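Local structure of NtrC family transcriptional regulator (Clostridium acetobutylicum ATCC 824, 2Q5C) at residues V52-R58 / I71-I76. The protein is probably a sigma-54-dependent transcriptional activator that binds DNA and ATP, represented here by its N-terminal, probably sensory, PrpR-type domain. Sequence-based numbering, arbitrary orientation.
Sequences VDAIISR and IPSISI
I55 and S57 carry the whole backbone pairing from the 52-58 side, each giving its N-H and its carbonyl to segment 71-76. I55 N donates to P72 O (3.0 Å) and I55 O accepts from I74 N; two residues on, S57 N donates to I74 O and S57 O takes I76 N in a short, nearly straight bond (2.7 Å, 173°). Lacking an N-H, P72 cannot continue the pattern to D53 O, which meets its CD at 3.4 Å.

I74 O has a second donor, a water (3.0 Å) that also hydrogen-bonds S57 OG (2.7 Å) and S73 OG (2.8 Å). Serine supplies a short hydroxyl, and chi1 of 65° turns that of S57 to this water. S75 OG bonds S62, D53 OD2 accepts from K6 N, and R58 NH1 donates to I166 O.

Branched, apolar I56, I74 and I76 suit their buried face; I56 CG2 meets I76 CG1 at 3.7 Å, the side chains crossing at about a right angle. I71 CD1 reaches V52 CG2 (3.6 Å) and I55 CD1.

The contact pairs the strands of beta-alpha-beta unit 54-58, 59-66, 73-76: helix 59-66 covers S57 and S73, helix 170-187 packs on A54 and I76, and A54 and I56 bond to A8 and I10 of strand 6-11, leaving 73-76 outermost in the four-stranded sheet.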
loop_
_atom_site.group_PDB
_atom_site.type_symbol
_atom_site.label_atom_id
_atom_site.label_comp_id
_atom_site.label_asym_id
_atom_site.label_seq_id
_atom_site.Cartn_x
_atom_site.Cartn_y
_atom_site.Cartn_z
ATOM N N VAL A 52 0.956 8.392 -19.837
ATOM C CA VAL A 52 0.149 7.209 -19.534
ATOM C C VAL A 52 -1.319 7.586 -19.395
ATOM O O VAL A 52 -1.646 8.785 -19.210
ATOM C CB VAL A 52 0.617 6.463 -18.240
ATOM C CG1 VAL A 52 2.100 6.112 -18.353
ATOM C CG2 VAL A 52 0.365 7.293 -16.985
ATOM N N ASP A 53 -2.191 6.581 -19.474
ATOM C CA ASP A 53 -3.657 6.804 -19.395
ATOM C C ASP A 53 -4.184 6.746 -17.960
ATOM O O ASP A 53 -5.223 7.315 -17.654
ATOM C CB ASP A 53 -4.401 5.793 -20.249
ATOM C CG ASP A 53 -4.062 5.925 -21.707
ATOM O OD1 ASP A 53 -4.589 6.869 -22.327
ATOM O OD2 ASP A 53 -3.248 5.146 -22.229
ATOM N N ALA A 54 -3.500 6.032 -17.086
ATOM C CA ALA A 54 -3.935 5.916 -15.698
ATOM C C ALA A 54 -2.769 5.445 -14.848
ATOM O O ALA A 54 -1.829 4.862 -15.364
ATOM C CB ALA A 54 -5.078 4.907 -15.579
ATOM N N ILE A 55 -2.874 5.679 -13.539
ATOM C CA ILE A 55 -1.901 5.237 -12.538
ATOM C C ILE A 55 -2.644 4.411 -11.505
ATOM O O ILE A 55 -3.770 4.765 -11.116
ATOM C CB ILE A 55 -1.198 6.394 -11.903
ATOM C CG1 ILE A 55 -0.376 7.110 -13.004
ATOM C CG2 ILE A 55 -0.221 5.918 -10.792
ATOM C CD1 ILE A 55 0.071 8.488 -12.639
ATOM N N ILE A 56 -2.047 3.283 -11.093
ATOM C CA ILE A 56 -2.529 2.428 -10.000
ATOM C C ILE A 56 -1.492 2.451 -8.892
ATOM O O ILE A 56 -0.272 2.372 -9.138
ATOM C CB ILE A 56 -2.775 0.968 -10.487
ATOM C CG1 ILE A 56 -3.854 0.894 -11.575
ATOM C CG2 ILE A 56 -3.097 0.089 -9.284
ATOM C CD1 ILE A 56 -3.991 -0.450 -12.230
ATOM N N SER A 57 -1.958 2.542 -7.649
ATOM C CA SER A 57 -1.069 2.535 -6.477
ATOM C C SER A 57 -1.892 2.069 -5.303
ATOM O O SER A 57 -3.052 1.739 -5.481
ATOM C CB SER A 57 -0.371 3.872 -6.270
ATOM O OG SER A 57 -1.337 4.865 -5.958
ATOM N N ARG A 58 -1.301 2.020 -4.107
ATOM C CA ARG A 58 -2.017 1.478 -2.980
ATOM C C ARG A 58 -1.941 2.423 -1.807
ATOM O O ARG A 58 -0.957 3.135 -1.613
ATOM C CB ARG A 58 -1.371 0.139 -2.636
ATOM C CG ARG A 58 -2.130 -0.667 -1.626
ATOM C CD ARG A 58 -1.843 -2.146 -1.842
ATOM N NE ARG A 58 -0.554 -2.549 -1.300
ATOM C CZ ARG A 58 -0.400 -3.224 -0.152
ATOM N NH1 ARG A 58 0.813 -3.539 0.260
ATOM N NH2 ARG A 58 -1.459 -3.583 0.577
ATOM N N ILE A 71 -4.709 12.960 -14.212
ATOM C CA ILE A 71 -5.216 11.787 -14.912
ATOM C C ILE A 71 -5.804 10.798 -13.892
ATOM O O ILE A 71 -5.594 10.987 -12.690
ATOM C CB ILE A 71 -4.123 11.105 -15.750
ATOM C CG1 ILE A 71 -2.991 10.589 -14.850
ATOM C CG2 ILE A 71 -3.579 12.099 -16.787
ATOM C CD1 ILE A 71 -2.035 9.608 -15.550
ATOM N N PRO A 72 -6.535 9.771 -14.367
ATOM C CA PRO A 72 -7.096 8.773 -13.438
ATOM C C PRO A 72 -6.048 8.109 -12.531
ATOM O O PRO A 72 -5.002 7.655 -13.019
ATOM C CB PRO A 72 -7.716 7.750 -14.365
ATOM C CG PRO A 72 -8.124 8.571 -15.588
ATOM C CD PRO A 72 -6.975 9.530 -15.759
ATOM N N SER A 73 -6.328 8.132 -11.231
ATOM C CA SER A 73 -5.489 7.559 -10.174
ATOM C C SER A 73 -6.377 6.548 -9.465
ATOM O O SER A 73 -7.397 6.910 -8.866
ATOM C CB SER A 73 -5.025 8.630 -9.169
ATOM O OG SER A 73 -4.320 8.037 -8.050
ATOM N N ILE A 74 -6.000 5.277 -9.521
ATOM C CA ILE A 74 -6.798 4.186 -8.938
ATOM C C ILE A 74 -6.055 3.670 -7.724
ATOM O O ILE A 74 -4.829 3.491 -7.766
ATOM C CB ILE A 74 -7.028 3.052 -9.962
ATOM C CG1 ILE A 74 -7.943 3.517 -11.099
ATOM C CG2 ILE A 74 -7.591 1.803 -9.309
ATOM C CD1 ILE A 74 -7.228 4.398 -12.151
ATOM N N SER A 75 -6.793 3.453 -6.643
ATOM C CA SER A 75 -6.233 2.958 -5.410
ATOM C C SER A 75 -6.552 1.482 -5.230
ATOM O O SER A 75 -7.711 1.100 -5.294
ATOM C CB SER A 75 -6.832 3.725 -4.241
ATOM O OG SER A 75 -6.112 3.358 -3.098
ATOM N N ILE A 76 -5.522 0.658 -5.029
ATOM C CA ILE A 76 -5.722 -0.724 -4.542
ATOM C C ILE A 76 -6.030 -0.596 -3.045
ATOM O O ILE A 76 -5.264 0.017 -2.303
ATOM C CB ILE A 76 -4.457 -1.600 -4.724
ATOM C CG1 ILE A 76 -4.031 -1.688 -6.201
ATOM C CG2 ILE A 76 -4.706 -2.992 -4.123
ATOM C CD1 ILE A 76 -2.537 -2.111 -6.367
HETATM O O HOH W 1 -2.841 5.665 -8.041
#